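THUMP domain-containing protein (PDB 1VBK) is of unknown function but probably binds RNA and ATP as a ThiI-like protein with a THUMP domain. Local coordinates at residues I87-K98 with I154-T165; S243-I251 with F279-Y287. One frame throughout, in Å; residues are numbered along the deposited sequence.

Contact 1 comes first along the chain, pairing 87-98 of helix 84-102 with the hairpin of strands 150-157 and 160-164. Contact 2 follows in series, setting 243-251 of helix 244-254 against the loop between helix 273-281 and strand 286-287. Their centres lie about 53 Å apart, on opposite sides of the chain's centre, and they share no helix, strand or sheet. Contact 1 packs a helix on part of the large mixed sheet in the THUMP region, whereas contact 2 flanks the five-stranded parallel sheet of the ThiI-like region. Each contact lies within its own region, which fits a protein whose probable RNA-binding and nucleotide-binding parts fold as separate units.

Contact 1: I87-K98 with I154-T165; sequences INRTALLMFRKK and IEIMQGKAYIYT
The carbonyl O of Met94 is gripped twice: it accepts the helical bond from Lys98 N at 3.1 Å and a 2.7 Å bond from a water that also lies 2.8 Å from Thr165 OG1. This closes one end of an otherwise apolar helix-on-sheet contact in the THUMP domain. Helix 84-102 runs nearly parallel to strand 160-164, their local axes 8.5 Å apart at 18°. A type I' turn, with Gly159 at positive phi, joins strand 160-164 to strand 150-157 as a hairpin. Branched isoleucines suit the extended strands and offer methyl groups to the helix. Ile87 spreads over Ala161, Ile154 and Ile156: its CG1 meets Ala161 CB at 3.7 Å, CG2 reaches Ile154 CD1, and CD1 meets Ile156 CD1 at 4.0 Å, the side chains crossing at about a right angle. Replacing Ile87 with an alanine would probably open a gap above the hairpin, leaving Ile154 and Ile156 less firmly packed. Small Ala161 and Ala91 are consistent with the close backbones. Thr90 sets CB and its methyl CG2 against Ile163 CD1, while its OG1 bonds back to Lys86 O. In flexible Met94, chi1 (-63°) and an extended chi2 carry SD to Ile163 O, a 3.2 Å contact, and the bend at chi3 (73°) swings CE near Tyr164 CA. The tightest carbon pair is Ile163 CD1 against Thr90 CB, at 3.5 Å.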
loop_
_atom_site.group_PDB
_atom_site.type_symbol
_atom_site.label_atom_id
_atom_site.label_comp_id
_atom_site.label_asym_id
_atom_site.label_seq_id
_atom_site.Cartn_x
_atom_site.Cartn_y
_atom_site.Cartn_z
ATOM N N ILE A 87 -21.442 43.476 -7.558
ATOM C CA ILE A 87 -20.099 43.157 -8.038
ATOM C C ILE A 87 -19.303 44.461 -8.216
ATOM O O ILE A 87 -18.140 44.543 -7.820
ATOM C CB ILE A 87 -20.154 42.386 -9.382
ATOM C CG1 ILE A 87 -20.681 40.963 -9.144
ATOM C CG2 ILE A 87 -18.774 42.338 -10.023
ATOM C CD1 ILE A 87 -20.925 40.175 -10.427
ATOM N N ASN A 88 -19.931 45.482 -8.797
ATOM C CA ASN A 88 -19.245 46.762 -8.991
ATOM C C ASN A 88 -18.848 47.433 -7.681
ATOM O O ASN A 88 -17.705 47.866 -7.521
ATOM C CB ASN A 88 -20.109 47.748 -9.789
ATOM C CG ASN A 88 -19.967 47.568 -11.287
ATOM O OD1 ASN A 88 -18.952 47.062 -11.766
ATOM N ND2 ASN A 88 -20.978 47.998 -12.037
ATOM N N ARG A 89 -19.779 47.528 -6.739
ATOM C CA ARG A 89 -19.436 48.195 -5.495
ATOM C C ARG A 89 -18.417 47.421 -4.662
ATOM O O ARG A 89 -17.553 48.031 -4.035
ATOM C CB ARG A 89 -20.688 48.528 -4.668
ATOM C CG ARG A 89 -21.309 47.403 -3.872
ATOM C CD ARG A 89 -22.076 47.998 -2.682
ATOM N NE ARG A 89 -22.847 47.005 -1.933
ATOM C CZ ARG A 89 -24.112 46.683 -2.191
ATOM N NH1 ARG A 89 -24.766 47.278 -3.184
ATOM N NH2 ARG A 89 -24.727 45.768 -1.451
ATOM N N THR A 90 -18.491 46.093 -4.659
ATOM C CA THR A 90 -17.519 45.318 -3.892
ATOM C C THR A 90 -16.152 45.408 -4.563
ATOM O O THR A 90 -15.129 45.501 -3.895
ATOM C CB THR A 90 -17.920 43.837 -3.776
ATOM O OG1 THR A 90 -19.234 43.739 -3.218
ATOM C CG2 THR A 90 -16.940 43.097 -2.855
ATOM N N ALA A 91 -16.140 45.377 -5.892
ATOM C CA ALA A 91 -14.889 45.475 -6.634
ATOM C C ALA A 91 -14.198 46.812 -6.330
ATOM O O ALA A 91 -12.986 46.850 -6.112
ATOM C CB ALA A 91 -15.152 45.344 -8.124
ATOM N N LEU A 92 -14.966 47.899 -6.309
ATOM C CA LEU A 92 -14.405 49.222 -6.023
ATOM C C LEU A 92 -13.911 49.300 -4.577
ATOM O O LEU A 92 -12.851 49.865 -4.300
ATOM C CB LEU A 92 -15.449 50.317 -6.285
ATOM C CG LEU A 92 -15.036 51.777 -6.062
ATOM C CD1 LEU A 92 -13.797 52.108 -6.886
ATOM C CD2 LEU A 92 -16.192 52.693 -6.454
ATOM N N LEU A 93 -14.672 48.716 -3.662
ATOM C CA LEU A 93 -14.299 48.709 -2.251
ATOM C C LEU A 93 -12.952 48.013 -2.051
ATOM O O LEU A 93 -12.064 48.514 -1.348
ATOM C CB LEU A 93 -15.372 47.984 -1.436
ATOM C CG LEU A 93 -15.142 47.886 0.074
ATOM C CD1 LEU A 93 -15.313 49.263 0.703
ATOM C CD2 LEU A 93 -16.140 46.904 0.684
ATOM N N MET A 94 -12.798 46.852 -2.672
ATOM C CA MET A 94 -11.558 46.105 -2.551
ATOM C C MET A 94 -10.412 46.766 -3.306
ATOM O O MET A 94 -9.260 46.680 -2.894
ATOM C CB MET A 94 -11.773 44.674 -3.027
ATOM C CG MET A 94 -12.789 43.959 -2.154
ATOM S SD MET A 94 -12.788 42.205 -2.355
ATOM C CE MET A 94 -11.216 41.798 -1.498
ATOM N N PHE A 95 -10.736 47.426 -4.410
ATOM C CA PHE A 95 -9.721 48.113 -5.197
ATOM C C PHE A 95 -9.136 49.237 -4.356
ATOM O O PHE A 95 -7.920 49.422 -4.307
ATOM C CB PHE A 95 -10.336 48.687 -6.478
ATOM C CG PHE A 95 -9.382 49.523 -7.293
ATOM C CD1 PHE A 95 -9.145 50.858 -6.966
ATOM C CD2 PHE A 95 -8.711 48.972 -8.378
ATOM C CE1 PHE A 95 -8.250 51.635 -7.712
ATOM C CE2 PHE A 95 -7.817 49.734 -9.130
ATOM C CZ PHE A 95 -7.586 51.071 -8.795
ATOM N N ARG A 96 -10.011 49.985 -3.691
ATOM C CA ARG A 96 -9.569 51.097 -2.861
ATOM C C ARG A 96 -8.708 50.631 -1.698
ATOM O O ARG A 96 -7.702 51.264 -1.371
ATOM C CB ARG A 96 -10.781 51.901 -2.381
ATOM C CG ARG A 96 -11.337 52.778 -3.494
ATOM C CD ARG A 96 -12.696 53.378 -3.196
ATOM N NE ARG A 96 -13.014 54.422 -4.171
ATOM C CZ ARG A 96 -14.192 55.028 -4.276
ATOM N NH1 ARG A 96 -15.188 54.696 -3.469
ATOM N NH2 ARG A 96 -14.366 55.979 -5.186
ATOM N N LYS A 97 -9.076 49.507 -1.094
ATOM C CA LYS A 97 -8.295 48.983 0.015
ATOM C C LYS A 97 -6.889 48.643 -0.470
ATOM O O LYS A 97 -5.900 48.988 0.171
ATOM C CB LYS A 97 -8.955 47.733 0.603
ATOM C CG LYS A 97 -8.106 47.067 1.674
ATOM C CD LYS A 97 -8.868 45.981 2.423
ATOM C CE LYS A 97 -7.947 45.255 3.392
ATOM N NZ LYS A 97 -7.227 46.216 4.282
ATOM N N LYS A 98 -6.807 47.969 -1.614
ATOM C CA LYS A 98 -5.517 47.592 -2.167
ATOM C C LYS A 98 -4.734 48.820 -2.629
ATOM O O LYS A 98 -3.526 48.913 -2.404
ATOM C CB LYS A 98 -5.713 46.629 -3.336
ATOM C CG LYS A 98 -4.421 46.182 -4.015
ATOM C CD LYS A 98 -3.574 45.284 -3.128
ATOM C CE LYS A 98 -2.393 44.736 -3.917
ATOM N NZ LYS A 98 -1.565 43.795 -3.119
ATOM N N ILE A 154 -12.618 38.193 -10.198
ATOM C CA ILE A 154 -14.035 37.941 -9.969
ATOM C C ILE A 154 -14.423 36.554 -10.463
ATOM O O ILE A 154 -14.264 36.241 -11.640
ATOM C CB ILE A 154 -14.911 38.984 -10.711
ATOM C CG1 ILE A 154 -14.516 40.401 -10.280
ATOM C CG2 ILE A 154 -16.393 38.720 -10.435
ATOM C CD1 ILE A 154 -15.223 41.509 -11.059
ATOM N N GLU A 155 -14.919 35.720 -9.556
ATOM C CA GLU A 155 -15.350 34.384 -9.922
ATOM C C GLU A 155 -16.827 34.265 -9.581
ATOM O O GLU A 155 -17.235 34.538 -8.451
ATOM C CB GLU A 155 -14.526 33.331 -9.169
ATOM C CG GLU A 155 -13.069 33.281 -9.626
ATOM C CD GLU A 155 -12.287 32.134 -9.015
ATOM O OE1 GLU A 155 -12.908 31.123 -8.631
ATOM O OE2 GLU A 155 -11.045 32.242 -8.941
ATOM N N ILE A 156 -17.632 33.881 -10.566
ATOM C CA ILE A 156 -19.067 33.742 -10.352
ATOM C C ILE A 156 -19.452 32.271 -10.394
ATOM O O ILE A 156 -19.114 31.550 -11.329
ATOM C CB ILE A 156 -19.863 34.523 -11.412
ATOM C CG1 ILE A 156 -19.361 35.969 -11.453
ATOM C CG2 ILE A 156 -21.356 34.491 -11.073
ATOM C CD1 ILE A 156 -20.057 36.835 -12.473
ATOM N N MET A 157 -20.168 31.831 -9.371
ATOM C CA MET A 157 -20.551 30.436 -9.278
ATOM C C MET A 157 -21.872 30.293 -8.541
ATOM O O MET A 157 -22.008 30.738 -7.401
ATOM C CB MET A 157 -19.435 29.676 -8.552
ATOM C CG MET A 157 -19.687 28.209 -8.292
ATOM S SD MET A 157 -18.162 27.409 -7.725
ATOM C CE MET A 157 -18.019 28.061 -6.057
ATOM N N GLN A 158 -22.848 29.683 -9.210
ATOM C CA GLN A 158 -24.165 29.460 -8.630
ATOM C C GLN A 158 -24.764 30.674 -7.923
ATOM O O GLN A 158 -25.087 30.609 -6.739
ATOM C CB GLN A 158 -24.108 28.279 -7.652
ATOM C CG GLN A 158 -23.628 26.989 -8.282
ATOM C CD GLN A 158 -23.648 25.809 -7.317
ATOM O OE1 GLN A 158 -23.141 24.737 -7.632
ATOM N NE2 GLN A 158 -24.240 26.003 -6.144
ATOM N N GLY A 159 -24.901 31.782 -8.647
ATOM C CA GLY A 159 -25.498 32.979 -8.070
ATOM C C GLY A 159 -24.683 33.788 -7.074
ATOM O O GLY A 159 -25.182 34.775 -6.522
ATOM N N LYS A 160 -23.443 33.380 -6.829
ATOM C CA LYS A 160 -22.581 34.102 -5.900
ATOM C C LYS A 160 -21.354 34.607 -6.646
ATOM O O LYS A 160 -20.855 33.941 -7.554
ATOM C CB LYS A 160 -22.108 33.190 -4.763
ATOM C CG LYS A 160 -23.214 32.555 -3.928
ATOM C CD LYS A 160 -23.992 33.588 -3.138
ATOM C CE LYS A 160 -25.024 32.916 -2.245
ATOM N NZ LYS A 160 -25.843 33.914 -1.509
ATOM N N ALA A 161 -20.879 35.788 -6.264
ATOM C CA ALA A 161 -19.682 36.361 -6.871
ATOM C C ALA A 161 -18.610 36.412 -5.784
ATOM O O ALA A 161 -18.877 36.834 -4.659
ATOM C CB ALA A 161 -19.964 37.771 -7.395
ATOM N N TYR A 162 -17.407 35.969 -6.123
ATOM C CA TYR A 162 -16.287 35.963 -5.188
ATOM C C TYR A 162 -15.281 36.964 -5.728
ATOM O O TYR A 162 -14.690 36.752 -6.779
ATOM C CB TYR A 162 -15.682 34.560 -5.124
ATOM C CG TYR A 162 -16.676 33.525 -4.649
ATOM C CD1 TYR A 162 -16.907 33.326 -3.288
ATOM C CD2 TYR A 162 -17.426 32.784 -5.559
ATOM C CE1 TYR A 162 -17.865 32.411 -2.843
ATOM C CE2 TYR A 162 -18.392 31.866 -5.126
ATOM C CZ TYR A 162 -18.604 31.687 -3.769
ATOM O OH TYR A 162 -19.561 30.796 -3.334
ATOM N N ILE A 163 -15.094 38.052 -4.995
ATOM C CA ILE A 163 -14.205 39.120 -5.427
ATOM C C ILE A 163 -12.933 39.200 -4.599
ATOM O O ILE A 163 -12.984 39.218 -3.372
ATOM C CB ILE A 163 -14.968 40.450 -5.375
ATOM C CG1 ILE A 163 -16.249 40.312 -6.211
ATOM C CG2 ILE A 163 -14.095 41.590 -5.876
ATOM C CD1 ILE A 163 -17.116 41.550 -6.234
ATOM N N TYR A 164 -11.791 39.258 -5.277
ATOM C CA TYR A 164 -10.512 39.296 -4.586
ATOM C C TYR A 164 -9.465 40.198 -5.247
ATOM O O TYR A 164 -9.590 40.561 -6.415
ATOM C CB TYR A 164 -9.944 37.873 -4.498
ATOM C CG TYR A 164 -9.643 37.247 -5.852
ATOM C CD1 TYR A 164 -10.608 36.509 -6.546
ATOM C CD2 TYR A 164 -8.388 37.401 -6.440
ATOM C CE1 TYR A 164 -10.315 35.935 -7.799
ATOM C CE2 TYR A 164 -8.090 36.842 -7.674
ATOM C CZ TYR A 164 -9.049 36.112 -8.348
ATOM O OH TYR A 164 -8.714 35.556 -9.566
ATOM N N THR A 165 -8.434 40.553 -4.485
ATOM C CA THR A 165 -7.330 41.357 -5.011
ATOM C C THR A 165 -6.019 40.609 -4.788
ATOM O O THR A 165 -4.986 40.981 -5.348
ATOM C CB THR A 165 -7.214 42.736 -4.325
ATOM O OG1 THR A 165 -7.142 42.565 -2.908
ATOM C CG2 THR A 165 -8.400 43.615 -4.681
HETATM O O HOH W 1 -8.502 44.567 -1.404
#

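Contact 2: S243-I251 with F279-Y287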
loop_
_atom_site.group_PDB
_atom_site.type_symbol
_atom_site.label_atom_id
_atom_site.label_comp_id
_atom_site.label_asym_id
_atom_site.label_seq_id
_atom_site.Cartn_x
_atom_site.Cartn_y
_atom_site.Cartn_z
ATOM N N SER A 243 16.117 -1.175 15.755
ATOM C CA SER A 243 16.792 -2.132 14.877
ATOM C C SER A 243 16.006 -2.291 13.577
ATOM O O SER A 243 14.863 -1.850 13.488
ATOM C CB SER A 243 16.942 -3.482 15.584
ATOM O OG SER A 243 15.756 -3.826 16.274
ATOM N N PHE A 244 16.606 -2.924 12.572
ATOM C CA PHE A 244 15.926 -3.071 11.285
ATOM C C PHE A 244 14.648 -3.899 11.330
ATOM O O PHE A 244 13.737 -3.672 10.530
ATOM C CB PHE A 244 16.871 -3.656 10.230
ATOM C CG PHE A 244 16.378 -3.483 8.813
ATOM C CD1 PHE A 244 16.240 -2.212 8.263
ATOM C CD2 PHE A 244 16.043 -4.586 8.037
ATOM C CE1 PHE A 244 15.774 -2.043 6.956
ATOM C CE2 PHE A 244 15.574 -4.431 6.724
ATOM C CZ PHE A 244 15.438 -3.158 6.186
ATOM N N ASP A 245 14.570 -4.857 12.247
ATOM C CA ASP A 245 13.372 -5.681 12.344
ATOM C C ASP A 245 12.147 -4.805 12.606
ATOM O O ASP A 245 11.069 -5.061 12.070
ATOM C CB ASP A 245 13.531 -6.753 13.436
ATOM C CG ASP A 245 13.965 -6.179 14.773
ATOM O OD1 ASP A 245 14.305 -4.986 14.831
ATOM O OD2 ASP A 245 13.978 -6.929 15.773
ATOM N N ARG A 246 12.321 -3.758 13.408
ATOM C CA ARG A 246 11.223 -2.845 13.721
ATOM C C ARG A 246 10.771 -2.061 12.482
ATOM O O ARG A 246 9.600 -1.702 12.358
ATOM C CB ARG A 246 11.646 -1.872 14.827
ATOM C CG ARG A 246 12.009 -2.549 16.148
ATOM C CD ARG A 246 10.802 -3.251 16.774
ATOM N NE ARG A 246 9.668 -2.340 16.929
ATOM C CZ ARG A 246 8.477 -2.693 17.409
ATOM N NH1 ARG A 246 8.250 -3.944 17.789
ATOM N NH2 ARG A 246 7.504 -1.795 17.498
ATOM N N VAL A 247 11.700 -1.791 11.569
ATOM C CA VAL A 247 11.368 -1.070 10.344
ATOM C C VAL A 247 10.498 -1.964 9.451
ATOM O O VAL A 247 9.497 -1.513 8.888
ATOM C CB VAL A 247 12.642 -0.663 9.567
ATOM C CG1 VAL A 247 12.262 0.028 8.267
ATOM C CG2 VAL A 247 13.504 0.261 10.425
ATOM N N LEU A 248 10.887 -3.229 9.319
ATOM C CA LEU A 248 10.125 -4.173 8.509
ATOM C C LEU A 248 8.739 -4.348 9.122
ATOM O O LEU A 248 7.746 -4.435 8.405
ATOM C CB LEU A 248 10.840 -5.525 8.433
ATOM C CG LEU A 248 12.171 -5.520 7.672
ATOM C CD1 LEU A 248 12.875 -6.866 7.840
ATOM C CD2 LEU A 248 11.915 -5.219 6.203
ATOM N N LYS A 249 8.674 -4.395 10.450
ATOM C CA LYS A 249 7.392 -4.540 11.133
ATOM C C LYS A 249 6.489 -3.353 10.811
ATOM O O LYS A 249 5.295 -3.523 10.572
ATOM C CB LYS A 249 7.594 -4.634 12.650
ATOM C CG LYS A 249 6.299 -4.774 13.443
ATOM C CD LYS A 249 6.583 -4.950 14.934
ATOM C CE LYS A 249 5.301 -4.965 15.754
ATOM N NZ LYS A 249 4.378 -6.050 15.322
ATOM N N LEU A 250 7.067 -2.154 10.803
ATOM C CA LEU A 250 6.325 -0.930 10.510
ATOM C C LEU A 250 5.777 -0.980 9.084
ATOM O O LEU A 250 4.620 -0.634 8.828
ATOM C CB LEU A 250 7.248 0.281 10.663
ATOM C CG LEU A 250 6.638 1.683 10.760
ATOM C CD1 LEU A 250 5.839 1.814 12.063
ATOM C CD2 LEU A 250 7.755 2.717 10.727
ATOM N N ILE A 251 6.624 -1.400 8.151
ATOM C CA ILE A 251 6.213 -1.502 6.761
ATOM C C ILE A 251 5.019 -2.446 6.631
ATOM O O ILE A 251 4.029 -2.121 5.969
ATOM C CB ILE A 251 7.377 -2.005 5.886
ATOM C CG1 ILE A 251 8.454 -0.916 5.799
ATOM C CG2 ILE A 251 6.863 -2.383 4.509
ATOM C CD1 ILE A 251 9.745 -1.357 5.120
ATOM N N PHE A 279 17.739 -2.530 -2.550
ATOM C CA PHE A 279 16.759 -3.322 -3.265
ATOM C C PHE A 279 16.533 -4.669 -2.584
ATOM O O PHE A 279 15.432 -5.224 -2.629
ATOM C CB PHE A 279 17.217 -3.549 -4.706
ATOM C CG PHE A 279 16.262 -4.369 -5.509
ATOM C CD1 PHE A 279 15.106 -3.797 -6.030
ATOM C CD2 PHE A 279 16.490 -5.727 -5.708
ATOM C CE1 PHE A 279 14.185 -4.570 -6.737
ATOM C CE2 PHE A 279 15.574 -6.508 -6.414
ATOM C CZ PHE A 279 14.420 -5.926 -6.928
ATOM N N LYS A 280 17.573 -5.195 -1.947
ATOM C CA LYS A 280 17.466 -6.488 -1.283
ATOM C C LYS A 280 16.998 -6.440 0.168
ATOM O O LYS A 280 16.333 -7.365 0.627
ATOM C CB LYS A 280 18.805 -7.226 -1.348
ATOM C CG LYS A 280 19.243 -7.615 -2.754
ATOM C CD LYS A 280 20.619 -8.258 -2.733
ATOM C CE LYS A 280 21.063 -8.678 -4.123
ATOM N NZ LYS A 280 22.469 -9.180 -4.114
ATOM N N MET A 281 17.336 -5.380 0.898
ATOM C CA MET A 281 16.936 -5.313 2.298
ATOM C C MET A 281 15.496 -4.869 2.552
ATOM O O MET A 281 14.952 -5.126 3.624
ATOM C CB MET A 281 17.923 -4.442 3.106
ATOM C CG MET A 281 18.129 -3.014 2.631
ATOM S SD MET A 281 19.494 -2.178 3.531
ATOM C CE MET A 281 18.710 -1.798 5.086
ATOM N N PHE A 282 14.875 -4.220 1.569
ATOM C CA PHE A 282 13.494 -3.759 1.706
ATOM C C PHE A 282 12.549 -4.559 0.808
ATOM O O PHE A 282 12.866 -4.832 -0.346
ATOM C CB PHE A 282 13.390 -2.275 1.337
ATOM C CG PHE A 282 14.055 -1.354 2.313
ATOM C CD1 PHE A 282 13.451 -1.063 3.535
ATOM C CD2 PHE A 282 15.275 -0.762 2.008
ATOM C CE1 PHE A 282 14.053 -0.197 4.438
ATOM C CE2 PHE A 282 15.889 0.107 2.906
ATOM C CZ PHE A 282 15.273 0.391 4.126
ATOM N N PRO A 283 11.371 -4.940 1.332
ATOM C CA PRO A 283 10.358 -5.708 0.601
ATOM C C PRO A 283 9.524 -4.840 -0.344
ATOM O O PRO A 283 8.659 -5.343 -1.064
ATOM C CB PRO A 283 9.517 -6.299 1.718
ATOM C CG PRO A 283 9.512 -5.187 2.718
ATOM C CD PRO A 283 10.968 -4.765 2.739
ATOM N N VAL A 284 9.774 -3.535 -0.318
ATOM C CA VAL A 284 9.061 -2.597 -1.180
ATOM C C VAL A 284 10.103 -1.709 -1.858
ATOM O O VAL A 284 11.240 -1.624 -1.402
ATOM C CB VAL A 284 8.078 -1.713 -0.372
ATOM C CG1 VAL A 284 7.036 -2.588 0.320
ATOM C CG2 VAL A 284 8.841 -0.893 0.663
ATOM N N PRO A 285 9.728 -1.044 -2.962
ATOM C CA PRO A 285 10.643 -0.165 -3.698
ATOM C C PRO A 285 11.210 0.961 -2.843
ATOM O O PRO A 285 10.528 1.491 -1.968
ATOM C CB PRO A 285 9.767 0.383 -4.825
ATOM C CG PRO A 285 8.774 -0.711 -5.048
ATOM C CD PRO A 285 8.423 -1.131 -3.642
ATOM N N VAL A 286 12.459 1.327 -3.114
ATOM C CA VAL A 286 13.118 2.406 -2.396
ATOM C C VAL A 286 13.274 3.557 -3.383
ATOM O O VAL A 286 13.672 3.346 -4.529
ATOM C CB VAL A 286 14.506 1.970 -1.884
ATOM C CG1 VAL A 286 15.170 3.109 -1.129
ATOM C CG2 VAL A 286 14.361 0.755 -0.983
ATOM N N TYR A 287 12.944 4.766 -2.947
ATOM C CA TYR A 287 13.043 5.928 -3.818
ATOM C C TYR A 287 14.095 6.909 -3.336
ATOM O O TYR A 287 14.292 7.082 -2.130
ATOM C CB TYR A 287 11.683 6.621 -3.924
ATOM C CG TYR A 287 10.605 5.713 -4.470
ATOM C CD1 TYR A 287 9.848 4.904 -3.621
ATOM C CD2 TYR A 287 10.366 5.632 -5.842
ATOM C CE1 TYR A 287 8.877 4.037 -4.125
ATOM C CE2 TYR A 287 9.397 4.767 -6.359
ATOM C CZ TYR A 287 8.656 3.974 -5.493
ATOM O OH TYR A 287 7.690 3.129 -5.991
#
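Phe244 and Phe282 make the aromatic part of this contact, an offset edge-to-face pair with ring centroids 5.3 Å apart and planes at 70°. CZ of Phe244 lies over one face of Phe282, toward the rim. Chi1 of Phe244 (-164°) places CG anti to the backbone N and sends the ring across from helix 244-254 to the end of helix 273-281. Flexible Met281 folds over the Phe244 ring in an oblique Met-aromatic contact: SD is 5.5 Å from the centroid, and CE touches Phe244 CE1 at 3.5 Å. The carbonyl O of Met281 meets the edge of the same ring in its plane, 3.2 Å from Phe244 CE2.

The aliphatic contacts continue along the helix. Ile251 CD1 reaches the edge of Phe282 at CD1, 4.0 Å away, and the Ile251 and Val284 side chains run past each other in opposite directions, CG2 to CG1 4.2 Å. Leu248 CD2 packs on Pro283 CD at 3.6 Å; the rigid proline ring suits the loop that follows the helix, offering a compact apolar surface. Trp21 of the second subunit packs on both Leu248 and Pro283. Val247, Ile251, Phe282 and Val284 also touch the parallel sheet of this ThiI-like alpha/beta region. Binding the helix to the loop thus rests on shape and dispersion, with weak ring electrostatics probably favouring the edge-to-face geometry and Met281 O beside the weakly positive ring hydrogens.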